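Local atomic coordinates of Rho guanyl nucleotide exchange factor (Rom2), putative (Aspergillus fumigatus Af293, PDB entry 5O51), a protein that probably acts as a guanyl-nucleotide exchange factor for Rho GTPases, this chain being its CNH domain, which folds as a seven-bladed beta-propeller. Residues Val26-Gly31 and Ile68-Glu73; Ile42-Arg47 and Arg57-Ala62; Ile264-Asn269 and Ile280-Pro285; Asn306-His311 and Leu318-Asp323. All blocks are in the same frame, centred on the assembly; numbering follows the deposited sequence.

How the contacts relate
The four contacts lie around one seven-bladed propeller. Contact 4 is within the blade that closes the ring. Contact 1 joins the innermost strands of the next two blades, and contact 2 lies at the outer side of the first of these. Contact 3 joins the two blades that precede contact 4 in the chain. Contacts 1 and 2 have centres 13 Å apart and touch where Ile68 CD1 meets Ile42 CG2. Contacts 3 and 4 are 14 Å apart between centres; Phe283 packs on Ile307 and Met309, and Ile307 N probably bonds Pro285 O. Contacts 1 and 4 meet through Pro27 and His311. Contacts 2 and 3 are farthest apart, about 31 Å between centres.

Contact 1 (Val26-Gly31 and Ile68-Glu73); sequences VPVDGG and IDTLEE
Val26 and Asp69 mark the nearest backbone approach, with their CA atoms 5.7 Å apart. The strand parts 26-28 and 68-71 run in roughly the same direction, 32° apart, and their axes come no closer than 7.0 Å. They are therefore joined by side chains and not by a beta ladder. Val26 points at the other strand and uses both methyls. Val26 CG1 meets Ile68 CG2 at 4.0 Å, the two side chains crossing at about a right angle. Val26 CG2 sits 3.9 Å from Asp69 OD1. Asp69 OD1 also accepts Thr70 N at 2.8 Å, which ties the carboxylate back to its own strand. Further along, Val28 CG1 touches Thr70 CG2 at 3.7 Å. Beyond the strand ends, Glu72 bends at chi2 (103°) and Glu72 OE2 takes a weak hydrogen bond from Asp29 N at 3.3 Å. The turn that follows Val28 closes with Gly31 N bonded to Val28 O. These are the innermost strands of two successive propeller blades. Strand 33-38 lies next to 22-28, with Val35 packing on Val28 and Ile68. Strand 76-81 flanks 65-71, and Phe116 and Ala118 of the following blade touch Asp69 and Leu71.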
loop_
_atom_site.group_PDB
_atom_site.type_symbol
_atom_site.label_atom_id
_atom_site.label_comp_id
_atom_site.label_asym_id
_atom_site.label_seq_id
_atom_site.Cartn_x
_atom_site.Cartn_y
_atom_site.Cartn_z
ATOM N N VAL A 26 -5.389 -7.116 -4.892
ATOM C CA VAL A 26 -5.874 -7.354 -3.531
ATOM C C VAL A 26 -6.481 -8.759 -3.440
ATOM O O VAL A 26 -7.159 -9.207 -4.377
ATOM C CB VAL A 26 -6.900 -6.296 -3.083
ATOM C CG1 VAL A 26 -8.152 -6.340 -3.984
ATOM C CG2 VAL A 26 -7.316 -6.484 -1.617
ATOM N N PRO A 27 -6.214 -9.493 -2.326
ATOM C CA PRO A 27 -6.832 -10.799 -2.102
ATOM C C PRO A 27 -8.244 -10.605 -1.563
ATOM O O PRO A 27 -8.483 -9.620 -0.941
ATOM C CB PRO A 27 -5.900 -11.479 -1.061
ATOM C CG PRO A 27 -5.182 -10.366 -0.396
ATOM C CD PRO A 27 -5.000 -9.328 -1.499
ATOM N N VAL A 28 -9.179 -11.488 -1.889
ATOM C CA VAL A 28 -10.557 -11.403 -1.337
ATOM C C VAL A 28 -10.942 -12.826 -0.921
ATOM O O VAL A 28 -10.179 -13.771 -1.173
ATOM C CB VAL A 28 -11.611 -10.849 -2.358
ATOM C CG1 VAL A 28 -11.150 -9.505 -2.891
ATOM C CG2 VAL A 28 -11.802 -11.797 -3.519
ATOM N N ASP A 29 -12.114 -12.960 -0.296
ATOM C CA ASP A 29 -12.681 -14.281 0.019
ATOM C C ASP A 29 -11.726 -15.040 0.914
ATOM O O ASP A 29 -11.305 -16.161 0.590
ATOM C CB ASP A 29 -12.939 -15.084 -1.286
ATOM C CG ASP A 29 -14.415 -15.257 -1.602
ATOM O OD1 ASP A 29 -15.034 -16.196 -1.020
ATOM O OD2 ASP A 29 -14.931 -14.487 -2.463
ATOM N N GLY A 30 -11.336 -14.392 2.000
ATOM C CA GLY A 30 -10.330 -14.917 2.918
ATOM C C GLY A 30 -9.033 -15.319 2.277
ATOM O O GLY A 30 -8.392 -16.260 2.751
ATOM N N GLY A 31 -8.608 -14.643 1.202
ATOM C CA GLY A 31 -7.307 -14.974 0.599
ATOM C C GLY A 31 -7.417 -16.125 -0.393
ATOM O O GLY A 31 -6.445 -16.536 -1.030
ATOM N N ILE A 68 -6.190 -0.689 -5.902
ATOM C CA ILE A 68 -7.351 -1.509 -5.650
ATOM C C ILE A 68 -7.326 -2.057 -4.203
ATOM O O ILE A 68 -6.256 -2.401 -3.668
ATOM C CB ILE A 68 -7.456 -2.640 -6.685
ATOM C CG1 ILE A 68 -8.860 -3.203 -6.741
ATOM C CG2 ILE A 68 -6.432 -3.770 -6.475
ATOM C CD1 ILE A 68 -9.088 -4.000 -8.038
ATOM N N ASP A 69 -8.484 -2.111 -3.578
ATOM C CA ASP A 69 -8.660 -2.617 -2.205
ATOM C C ASP A 69 -10.121 -3.034 -1.994
ATOM O O ASP A 69 -10.950 -2.986 -2.962
ATOM C CB ASP A 69 -8.287 -1.533 -1.206
ATOM C CG ASP A 69 -7.701 -2.096 0.126
ATOM O OD1 ASP A 69 -7.899 -3.295 0.490
ATOM O OD2 ASP A 69 -7.049 -1.291 0.800
ATOM N N THR A 70 -10.426 -3.494 -0.776
ATOM C CA THR A 70 -11.795 -3.909 -0.349
ATOM C C THR A 70 -12.180 -3.307 0.997
ATOM O O THR A 70 -11.298 -2.944 1.730
ATOM C CB THR A 70 -11.925 -5.430 -0.096
ATOM O OG1 THR A 70 -10.842 -5.868 0.739
ATOM C CG2 THR A 70 -11.960 -6.225 -1.401
ATOM N N LEU A 71 -13.494 -3.215 1.284
ATOM C CA LEU A 71 -14.085 -3.140 2.659
ATOM C C LEU A 71 -14.923 -4.368 2.823
ATOM O O LEU A 71 -16.067 -4.391 2.397
ATOM C CB LEU A 71 -15.045 -1.956 2.798
ATOM C CG LEU A 71 -14.509 -0.606 3.235
ATOM C CD1 LEU A 71 -13.591 -0.139 2.153
ATOM C CD2 LEU A 71 -15.639 0.420 3.466
ATOM N N GLU A 72 -14.383 -5.413 3.416
ATOM C CA GLU A 72 -15.020 -6.735 3.325
ATOM C C GLU A 72 -16.326 -6.770 4.151
ATOM O O GLU A 72 -17.281 -7.492 3.797
ATOM C CB GLU A 72 -14.010 -7.847 3.733
ATOM C CG GLU A 72 -14.352 -9.269 3.266
ATOM C CD GLU A 72 -13.540 -9.776 2.050
ATOM O OE1 GLU A 72 -13.591 -9.133 0.992
ATOM O OE2 GLU A 72 -12.886 -10.851 2.126
ATOM N N GLU A 73 -16.370 -5.936 5.186
ATOM C CA GLU A 73 -17.506 -5.847 6.103
ATOM C C GLU A 73 -18.752 -5.315 5.393
ATOM O O GLU A 73 -19.872 -5.741 5.746
ATOM C CB GLU A 73 -17.142 -4.975 7.331
ATOM C CG GLU A 73 -18.263 -4.703 8.323
ATOM C CD GLU A 73 -18.718 -5.945 9.086
ATOM O OE1 GLU A 73 -17.896 -6.536 9.823
ATOM O OE2 GLU A 73 -19.903 -6.323 8.965
#

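Contact 2 (Ile42-Arg47 and Arg57-Ala62); sequences IFISER and RRVLDA
Arg57 meets Ile44 because its CG sits between its own backbone N and carbonyl carbon (chi1 48°), which puts Arg57 CG 3.6 Å from Ile44 O. From there the chain runs extended to NE, alongside the Ile44 side chain, and one face of the guanidinium lies against Ile44 CG2, off toward the rim. On the other side of the sheet, Phe43 CG is anti to its carbonyl carbon (chi1 -60°). The ring reaches Arg58, with Phe43 CD2 3.6 Å from Arg58 CA, and its plane is turned 70° from the guanidinium. Arg58 NH1 also forms a salt bridge with Asp61 OD1. Ile44 CG2 presses Val59 CG1 at 3.5 Å, tighter than usual for two carbons. Ile42 and Leu60 run alongside, their CD1 atoms 4.2 Å apart. The backbone bonds explain the shift in register. Ile42 O takes Val59 N at 2.9 Å and Leu60 N more weakly at 3.4 Å, while Ile42 N donates to Leu60 O. Beyond this point Ile44 and Arg57 form a regular hydrogen-bonded pair in both directions. Two residues facing one make a classic beta bulge. It lies in the antiparallel hairpin that forms the outer half of a four-stranded propeller blade.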
loop_
_atom_site.group_PDB
_atom_site.type_symbol
_atom_site.label_atom_id
_atom_site.label_comp_id
_atom_site.label_asym_id
_atom_site.label_seq_id
_atom_site.Cartn_x
_atom_site.Cartn_y
_atom_site.Cartn_z
ATOM N N ILE A 42 -9.705 -5.395 -15.012
ATOM C CA ILE A 42 -9.623 -6.080 -13.720
ATOM C C ILE A 42 -9.957 -7.557 -13.968
ATOM O O ILE A 42 -10.954 -7.920 -14.691
ATOM C CB ILE A 42 -10.550 -5.405 -12.722
ATOM C CG1 ILE A 42 -10.084 -3.972 -12.465
ATOM C CG2 ILE A 42 -10.577 -6.126 -11.346
ATOM C CD1 ILE A 42 -11.088 -3.146 -11.700
ATOM N N PHE A 43 -9.128 -8.428 -13.383
ATOM C CA PHE A 43 -9.234 -9.900 -13.535
ATOM C C PHE A 43 -9.316 -10.555 -12.154
ATOM O O PHE A 43 -8.814 -9.981 -11.136
ATOM C CB PHE A 43 -8.040 -10.440 -14.299
ATOM C CG PHE A 43 -7.849 -9.882 -15.732
ATOM C CD1 PHE A 43 -7.181 -8.673 -15.958
ATOM C CD2 PHE A 43 -8.310 -10.605 -16.847
ATOM C CE1 PHE A 43 -7.037 -8.169 -17.262
ATOM C CE2 PHE A 43 -8.149 -10.131 -18.151
ATOM C CZ PHE A 43 -7.477 -8.912 -18.362
ATOM N N ILE A 44 -9.904 -11.756 -12.101
ATOM C CA ILE A 44 -9.938 -12.591 -10.864
ATOM C C ILE A 44 -9.484 -13.989 -11.168
ATOM O O ILE A 44 -9.795 -14.528 -12.246
ATOM C CB ILE A 44 -11.317 -12.572 -10.191
ATOM C CG1 ILE A 44 -11.344 -13.357 -8.887
ATOM C CG2 ILE A 44 -12.458 -13.115 -11.060
ATOM C CD1 ILE A 44 -12.442 -12.872 -7.961
ATOM N N SER A 45 -8.675 -14.574 -10.266
ATOM C CA SER A 45 -8.310 -16.001 -10.310
ATOM C C SER A 45 -8.450 -16.573 -8.882
ATOM O O SER A 45 -8.626 -15.833 -7.924
ATOM C CB SER A 45 -6.844 -16.248 -10.761
ATOM O OG SER A 45 -5.947 -15.735 -9.779
ATOM N N GLU A 46 -8.297 -17.880 -8.795
ATOM C CA GLU A 46 -8.267 -18.645 -7.540
ATOM C C GLU A 46 -6.833 -18.675 -7.099
ATOM O O GLU A 46 -5.930 -18.958 -7.906
ATOM C CB GLU A 46 -8.692 -20.118 -7.734
ATOM C CG GLU A 46 -10.074 -20.323 -8.334
ATOM C CD GLU A 46 -11.196 -20.279 -7.320
ATOM O OE1 GLU A 46 -11.039 -20.846 -6.207
ATOM O OE2 GLU A 46 -12.255 -19.699 -7.650
ATOM N N ARG A 47 -6.639 -18.422 -5.816
ATOM C CA ARG A 47 -5.326 -18.552 -5.196
ATOM C C ARG A 47 -4.810 -19.965 -5.224
ATOM O O ARG A 47 -3.610 -20.133 -5.277
ATOM C CB ARG A 47 -5.372 -18.068 -3.742
ATOM C CG ARG A 47 -4.062 -18.214 -2.941
ATOM C CD ARG A 47 -2.865 -17.443 -3.560
ATOM N NE ARG A 47 -1.601 -17.637 -2.814
ATOM C CZ ARG A 47 -0.788 -18.687 -2.949
ATOM N NH1 ARG A 47 -1.058 -19.675 -3.809
ATOM N NH2 ARG A 47 0.342 -18.751 -2.244
ATOM N N ARG A 57 -9.814 -14.531 -15.126
ATOM C CA ARG A 57 -10.920 -14.080 -16.032
ATOM C C ARG A 57 -11.285 -12.620 -15.851
ATOM O O ARG A 57 -11.211 -12.089 -14.753
ATOM C CB ARG A 57 -12.172 -14.941 -15.839
ATOM C CG ARG A 57 -12.632 -15.173 -14.437
ATOM C CD ARG A 57 -13.995 -15.940 -14.402
ATOM N NE ARG A 57 -14.607 -15.649 -13.113
ATOM C CZ ARG A 57 -15.466 -14.668 -12.866
ATOM N NH1 ARG A 57 -16.007 -13.968 -13.843
ATOM N NH2 ARG A 57 -15.854 -14.447 -11.617
ATOM N N ARG A 58 -11.621 -11.981 -16.940
ATOM C CA ARG A 58 -11.887 -10.575 -16.958
ATOM C C ARG A 58 -13.211 -10.393 -16.293
ATOM O O ARG A 58 -14.193 -11.117 -16.615
ATOM C CB ARG A 58 -11.934 -10.058 -18.401
ATOM C CG ARG A 58 -12.518 -8.666 -18.580
ATOM C CD ARG A 58 -12.464 -8.257 -20.058
ATOM N NE ARG A 58 -11.110 -7.953 -20.508
ATOM C CZ ARG A 58 -10.503 -6.772 -20.438
ATOM N NH1 ARG A 58 -11.130 -5.732 -19.935
ATOM N NH2 ARG A 58 -9.222 -6.631 -20.845
ATOM N N VAL A 59 -13.274 -9.426 -15.383
ATOM C CA VAL A 59 -14.523 -9.157 -14.646
ATOM C C VAL A 59 -15.013 -7.749 -14.771
ATOM O O VAL A 59 -16.215 -7.517 -14.636
ATOM C CB VAL A 59 -14.493 -9.443 -13.128
ATOM C CG1 VAL A 59 -14.471 -10.938 -12.900
ATOM C CG2 VAL A 59 -13.365 -8.673 -12.366
ATOM N N LEU A 60 -14.117 -6.804 -14.918
ATOM C CA LEU A 60 -14.560 -5.436 -15.151
ATOM C C LEU A 60 -13.717 -4.820 -16.248
ATOM O O LEU A 60 -12.482 -5.066 -16.302
ATOM C CB LEU A 60 -14.467 -4.600 -13.903
ATOM C CG LEU A 60 -15.469 -4.957 -12.821
ATOM C CD1 LEU A 60 -15.032 -4.426 -11.451
ATOM C CD2 LEU A 60 -16.853 -4.498 -13.216
ATOM N N ASP A 61 -14.358 -4.046 -17.156
ATOM C CA ASP A 61 -13.594 -3.191 -18.065
ATOM C C ASP A 61 -13.330 -1.906 -17.303
ATOM O O ASP A 61 -14.211 -1.382 -16.630
ATOM C CB ASP A 61 -14.319 -2.911 -19.396
ATOM C CG ASP A 61 -14.622 -4.202 -20.173
ATOM O OD1 ASP A 61 -13.993 -5.275 -19.910
ATOM O OD2 ASP A 61 -15.504 -4.126 -21.035
ATOM N N ALA A 62 -12.138 -1.392 -17.435
ATOM C CA ALA A 62 -11.706 -0.197 -16.676
ATOM C C ALA A 62 -10.288 -0.083 -17.028
ATOM O O ALA A 62 -9.604 -1.109 -17.114
ATOM C CB ALA A 62 -11.846 -0.334 -15.168
#

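Contact 3 (Ile264-Asn269 and Ile280-Pro285); sequences ISWEGN and ILAFEP
Trp266 and Ala282 make the aromatic part of the contact. Ala282 CB lies over one face of the six-membered ring, 3.6 Å from its centroid and 18° off the normal, a CH-pi contact. Ile264 CG2 covers the opposite face, 3.5 Å above the plane and over its centre. The indole is thus held between methyls from the two segments. Outside them, its NE1 bonds Ser248 OG, which should fix how the ring is turned.

Apolar contacts continue at the ring edge. Ile280 CG1 comes near the plane, 4.0 Å from Trp266 CH2, and Ile280 CG2 reaches Ile264 CD1 at 4.3 Å.

The polar contact is at the other end. Glu284 CG is anti to its backbone N (chi1 -170°) and lies 3.5 Å from Asn269 N. Glu284 OE2 receives Asn269 N at 2.9 Å on its anti lone pair, nearly straight at 162°. Gly268 CA is 3.2 Å from Glu284 OE2. Glu284 OE1 accepts the backbone N of Asn286.

Strand 264-265 is the last, outer strand of one propeller blade, and strand 279-284 is the second strand of the next. This is packing between adjacent blades, part of the stacking of sheets around a beta-propeller.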
loop_
_atom_site.group_PDB
_atom_site.type_symbol
_atom_site.label_atom_id
_atom_site.label_comp_id
_atom_site.label_asym_id
_atom_site.label_seq_id
_atom_site.Cartn_x
_atom_site.Cartn_y
_atom_site.Cartn_z
ATOM N N ILE A 264 19.117 1.644 10.139
ATOM C CA ILE A 264 19.366 1.065 8.791
ATOM C C ILE A 264 19.364 2.210 7.821
ATOM O O ILE A 264 18.479 3.065 7.858
ATOM C CB ILE A 264 18.249 0.051 8.368
ATOM C CG1 ILE A 264 18.280 -1.191 9.257
ATOM C CG2 ILE A 264 18.316 -0.323 6.895
ATOM C CD1 ILE A 264 17.008 -1.970 9.249
ATOM N N SER A 265 20.350 2.217 6.945
ATOM C CA SER A 265 20.348 3.071 5.768
ATOM C C SER A 265 20.182 2.141 4.574
ATOM O O SER A 265 21.033 1.262 4.371
ATOM C CB SER A 265 21.689 3.864 5.654
ATOM O OG SER A 265 21.596 5.090 6.420
ATOM N N TRP A 266 19.163 2.365 3.750
ATOM C CA TRP A 266 18.873 1.415 2.617
ATOM C C TRP A 266 19.858 1.623 1.469
ATOM O O TRP A 266 20.268 2.769 1.163
ATOM C CB TRP A 266 17.380 1.566 2.193
ATOM C CG TRP A 266 16.429 1.214 3.329
ATOM C CD1 TRP A 266 15.726 2.069 4.069
ATOM C CD2 TRP A 266 16.188 -0.085 3.879
ATOM N NE1 TRP A 266 15.028 1.403 5.066
ATOM C CE2 TRP A 266 15.306 0.072 4.965
ATOM C CE3 TRP A 266 16.642 -1.393 3.546
ATOM C CZ2 TRP A 266 14.831 -1.009 5.733
ATOM C CZ3 TRP A 266 16.155 -2.494 4.290
ATOM C CH2 TRP A 266 15.254 -2.291 5.390
ATOM N N GLU A 267 20.277 0.523 0.851
ATOM C CA GLU A 267 21.124 0.595 -0.357
ATOM C C GLU A 267 20.511 1.257 -1.514
ATOM O O GLU A 267 21.208 1.968 -2.194
ATOM C CB GLU A 267 21.716 -0.766 -0.749
ATOM C CG GLU A 267 22.544 -1.365 0.423
ATOM C CD GLU A 267 23.365 -2.567 0.009
ATOM O OE1 GLU A 267 23.495 -2.854 -1.212
ATOM O OE2 GLU A 267 23.918 -3.192 0.903
ATOM N N GLY A 268 19.207 1.087 -1.729
ATOM C CA GLY A 268 18.504 1.707 -2.880
ATOM C C GLY A 268 17.584 2.847 -2.465
ATOM O O GLY A 268 17.824 3.509 -1.466
ATOM N N ASN A 269 16.544 3.063 -3.254
ATOM C CA ASN A 269 15.469 4.037 -2.967
ATOM C C ASN A 269 14.122 3.324 -2.850
ATOM O O ASN A 269 13.303 3.375 -3.739
ATOM C CB ASN A 269 15.492 5.163 -4.021
ATOM C CG ASN A 269 16.786 6.025 -3.882
ATOM O OD1 ASN A 269 16.939 6.756 -2.909
ATOM N ND2 ASN A 269 17.757 5.792 -4.735
ATOM N N ILE A 280 12.710 -7.439 7.926
ATOM C CA ILE A 280 12.120 -6.219 7.387
ATOM C C ILE A 280 12.585 -6.217 5.951
ATOM O O ILE A 280 13.815 -6.408 5.680
ATOM C CB ILE A 280 12.451 -4.968 8.226
ATOM C CG1 ILE A 280 12.116 -3.663 7.487
ATOM C CG2 ILE A 280 13.898 -4.906 8.664
ATOM C CD1 ILE A 280 10.620 -3.435 7.448
ATOM N N LEU A 281 11.609 -6.093 5.018
ATOM C CA LEU A 281 11.891 -6.167 3.584
ATOM C C LEU A 281 11.632 -4.800 2.941
ATOM O O LEU A 281 10.566 -4.234 3.118
ATOM C CB LEU A 281 10.997 -7.186 2.923
ATOM C CG LEU A 281 11.232 -8.683 3.283
ATOM C CD1 LEU A 281 10.440 -9.062 4.513
ATOM C CD2 LEU A 281 10.834 -9.624 2.175
ATOM N N ALA A 282 12.620 -4.263 2.234
ATOM C CA ALA A 282 12.481 -2.988 1.486
ATOM C C ALA A 282 12.416 -3.261 -0.001
ATOM O O ALA A 282 13.363 -3.817 -0.541
ATOM C CB ALA A 282 13.680 -2.104 1.798
ATOM N N PHE A 283 11.316 -2.881 -0.701
ATOM C CA PHE A 283 11.231 -3.129 -2.165
ATOM C C PHE A 283 11.621 -1.859 -2.916
ATOM O O PHE A 283 11.023 -0.814 -2.653
ATOM C CB PHE A 283 9.747 -3.499 -2.517
ATOM C CG PHE A 283 9.317 -4.818 -1.943
ATOM C CD1 PHE A 283 9.045 -4.965 -0.596
ATOM C CD2 PHE A 283 9.224 -5.914 -2.726
ATOM C CE1 PHE A 283 8.719 -6.224 -0.073
ATOM C CE2 PHE A 283 8.853 -7.159 -2.227
ATOM C CZ PHE A 283 8.614 -7.310 -0.904
ATOM N N GLU A 284 12.554 -1.966 -3.868
ATOM C CA GLU A 284 12.982 -0.877 -4.753
ATOM C C GLU A 284 12.853 -1.443 -6.170
ATOM O O GLU A 284 12.836 -2.653 -6.336
ATOM C CB GLU A 284 14.481 -0.580 -4.471
ATOM C CG GLU A 284 14.939 0.622 -5.113
ATOM C CD GLU A 284 16.172 0.547 -5.971
ATOM O OE1 GLU A 284 16.358 -0.151 -7.006
ATOM O OE2 GLU A 284 16.920 1.398 -5.590
ATOM N N PRO A 285 12.833 -0.595 -7.228
ATOM C CA PRO A 285 12.597 -1.196 -8.555
ATOM C C PRO A 285 13.573 -2.288 -8.997
ATOM O O PRO A 285 13.157 -3.223 -9.706
ATOM C CB PRO A 285 12.624 0.036 -9.488
ATOM C CG PRO A 285 11.968 1.075 -8.642
ATOM C CD PRO A 285 12.690 0.871 -7.311
#

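Contact 4 (Asn306-His311 and Leu318-Asp323); sequences NIRMLH and LYAYED
Leu318 O takes two backbone donors from one face of its plane, Leu310 N at 2.7 Å and His311 N at 3.2 Å. Leu318 N returns a bond to His311 O. Leu310 is the extra residue, and Leu310 CD1 turns onto Ala320 CB at 4.0 Å. Nearer the other end, Arg308 and Ala320 exchange backbone bonds as a regular pair. The side chain of Arg308 bends at chi2 (142°) and chi3 (-84°) and curls back on its own segment. Arg308 NE and NH2 grip Asn306 O side-on, each at 2.9 Å, with the oxygen in the guanidinium plane. Ala320 CB lies over one guanidinium face, 3.7 Å from Arg308 NH1, and Asn306 ND2 over the opposite face. Salt bridging to Asp328 by NH2 and a bond from NH1 to Val22 O fix the group further. Asn306 ND2 also donates to Glu322 OE2 at 3.1 Å, its amide standing 87° from the carboxylate plane. One residue earlier in the strand, Ile307 CG1 meets Tyr321 CB at 4.0 Å. The pair is an antiparallel hairpin with a classic bulge. It forms the inner half of a blade whose outermost strand, 8-12, comes from the N-terminus, the velcro closure known from beta-propellers.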
loop_
_atom_site.group_PDB
_atom_site.type_symbol
_atom_site.label_atom_id
_atom_site.label_comp_id
_atom_site.label_asym_id
_atom_site.label_seq_id
_atom_site.Cartn_x
_atom_site.Cartn_y
_atom_site.Cartn_z
ATOM N N ASN A 306 11.891 -3.946 -12.440
ATOM C CA ASN A 306 10.541 -3.439 -12.243
ATOM C C ASN A 306 9.797 -4.276 -11.161
ATOM O O ASN A 306 8.720 -4.799 -11.375
ATOM C CB ASN A 306 9.769 -3.395 -13.596
ATOM C CG ASN A 306 8.439 -2.618 -13.521
ATOM O OD1 ASN A 306 8.174 -1.839 -12.603
ATOM N ND2 ASN A 306 7.590 -2.835 -14.523
ATOM N N ILE A 307 10.416 -4.389 -9.999
ATOM C CA ILE A 307 9.815 -5.072 -8.836
ATOM C C ILE A 307 8.816 -4.154 -8.204
ATOM O O ILE A 307 9.142 -3.014 -7.993
ATOM C CB ILE A 307 10.871 -5.437 -7.770
ATOM C CG1 ILE A 307 11.825 -6.482 -8.350
ATOM C CG2 ILE A 307 10.111 -5.875 -6.456
ATOM C CD1 ILE A 307 13.157 -6.668 -7.599
ATOM N N ARG A 308 7.594 -4.623 -7.972
ATOM C CA ARG A 308 6.481 -3.840 -7.353
ATOM C C ARG A 308 5.941 -4.694 -6.177
ATOM O O ARG A 308 5.466 -5.825 -6.414
ATOM C CB ARG A 308 5.314 -3.720 -8.360
ATOM C CG ARG A 308 5.573 -2.799 -9.530
ATOM C CD ARG A 308 4.969 -3.342 -10.840
ATOM N NE ARG A 308 5.855 -4.300 -11.477
ATOM C CZ ARG A 308 5.541 -5.246 -12.341
ATOM N NH1 ARG A 308 4.291 -5.483 -12.742
ATOM N NH2 ARG A 308 6.501 -6.000 -12.805
ATOM N N MET A 309 5.964 -4.179 -4.955
ATOM C CA MET A 309 5.268 -4.874 -3.880
ATOM C C MET A 309 3.752 -4.763 -4.067
ATOM O O MET A 309 3.221 -3.670 -4.164
ATOM C CB MET A 309 5.684 -4.330 -2.509
ATOM C CG MET A 309 5.208 -5.231 -1.360
ATOM S SD MET A 309 5.450 -4.534 0.280
ATOM C CE MET A 309 3.767 -3.854 0.470
ATOM N N LEU A 310 3.031 -5.884 -4.110
ATOM C CA LEU A 310 1.564 -5.814 -4.349
ATOM C C LEU A 310 0.682 -5.783 -3.105
ATOM O O LEU A 310 -0.248 -5.020 -3.057
ATOM C CB LEU A 310 1.093 -6.931 -5.283
ATOM C CG LEU A 310 1.774 -6.935 -6.662
ATOM C CD1 LEU A 310 1.468 -8.241 -7.355
ATOM C CD2 LEU A 310 1.368 -5.701 -7.480
ATOM N N HIS A 311 0.971 -6.615 -2.111
ATOM C CA HIS A 311 0.125 -6.754 -0.933
ATOM C C HIS A 311 0.904 -7.551 0.137
ATOM O O HIS A 311 1.548 -8.573 -0.141
ATOM C CB HIS A 311 -1.185 -7.532 -1.281
ATOM C CG HIS A 311 -2.235 -7.454 -0.213
ATOM N ND1 HIS A 311 -2.406 -8.426 0.748
ATOM C CD2 HIS A 311 -3.136 -6.484 0.066
ATOM C CE1 HIS A 311 -3.369 -8.049 1.570
ATOM N NE2 HIS A 311 -3.799 -6.860 1.181
ATOM N N LEU A 318 2.825 -10.662 -1.457
ATOM C CA LEU A 318 2.718 -10.824 -2.903
ATOM C C LEU A 318 3.430 -9.655 -3.630
ATOM O O LEU A 318 3.291 -8.457 -3.236
ATOM C CB LEU A 318 1.231 -10.916 -3.285
ATOM C CG LEU A 318 0.423 -12.033 -2.616
ATOM C CD1 LEU A 318 -1.044 -11.960 -2.898
ATOM C CD2 LEU A 318 0.987 -13.344 -3.151
ATOM N N TYR A 319 4.171 -9.996 -4.689
ATOM C CA TYR A 319 4.911 -9.004 -5.453
ATOM C C TYR A 319 5.023 -9.434 -6.902
ATOM O O TYR A 319 4.736 -10.562 -7.195
ATOM C CB TYR A 319 6.295 -8.717 -4.807
ATOM C CG TYR A 319 7.333 -9.794 -5.012
ATOM C CD1 TYR A 319 7.285 -10.975 -4.305
ATOM C CD2 TYR A 319 8.348 -9.654 -5.966
ATOM C CE1 TYR A 319 8.214 -12.001 -4.519
ATOM C CE2 TYR A 319 9.302 -10.652 -6.172
ATOM C CZ TYR A 319 9.235 -11.826 -5.412
ATOM O OH TYR A 319 10.179 -12.866 -5.582
ATOM N N ALA A 320 5.298 -8.468 -7.803
ATOM C CA ALA A 320 5.541 -8.721 -9.220
ATOM C C ALA A 320 6.913 -8.274 -9.705
ATOM O O ALA A 320 7.473 -7.329 -9.165
ATOM C CB ALA A 320 4.443 -8.043 -10.070
ATOM N N TYR A 321 7.404 -8.921 -10.745
ATOM C CA TYR A 321 8.668 -8.562 -11.391
ATOM C C TYR A 321 8.646 -8.946 -12.882
ATOM O O TYR A 321 7.913 -9.878 -13.280
ATOM C CB TYR A 321 9.859 -9.182 -10.628
ATOM C CG TYR A 321 9.912 -10.712 -10.650
ATOM C CD1 TYR A 321 9.328 -11.431 -9.649
ATOM C CD2 TYR A 321 10.582 -11.420 -11.641
ATOM C CE1 TYR A 321 9.358 -12.792 -9.628
ATOM C CE2 TYR A 321 10.594 -12.817 -11.646
ATOM C CZ TYR A 321 9.961 -13.479 -10.628
ATOM O OH TYR A 321 9.925 -14.854 -10.494
ATOM N N GLU A 322 9.435 -8.239 -13.701
ATOM C CA GLU A 322 9.617 -8.569 -15.148
ATOM C C GLU A 322 10.671 -9.641 -15.293
ATOM O O GLU A 322 11.719 -9.576 -14.676
ATOM C CB GLU A 322 10.187 -7.411 -15.962
ATOM C CG GLU A 322 9.341 -6.199 -16.047
ATOM C CD GLU A 322 9.915 -5.064 -16.909
ATOM O OE1 GLU A 322 11.022 -5.229 -17.530
ATOM O OE2 GLU A 322 9.226 -3.996 -16.922
ATOM N N ASP A 323 10.445 -10.576 -16.183
ATOM C CA ASP A 323 11.419 -11.595 -16.507
ATOM C C ASP A 323 11.584 -11.621 -18.036
ATOM O O ASP A 323 10.789 -10.987 -18.747
ATOM C CB ASP A 323 10.897 -12.913 -15.980
ATOM C CG ASP A 323 11.981 -13.823 -15.505
ATOM O OD1 ASP A 323 13.173 -13.586 -15.849
ATOM O OD2 ASP A 323 11.613 -14.786 -14.809
#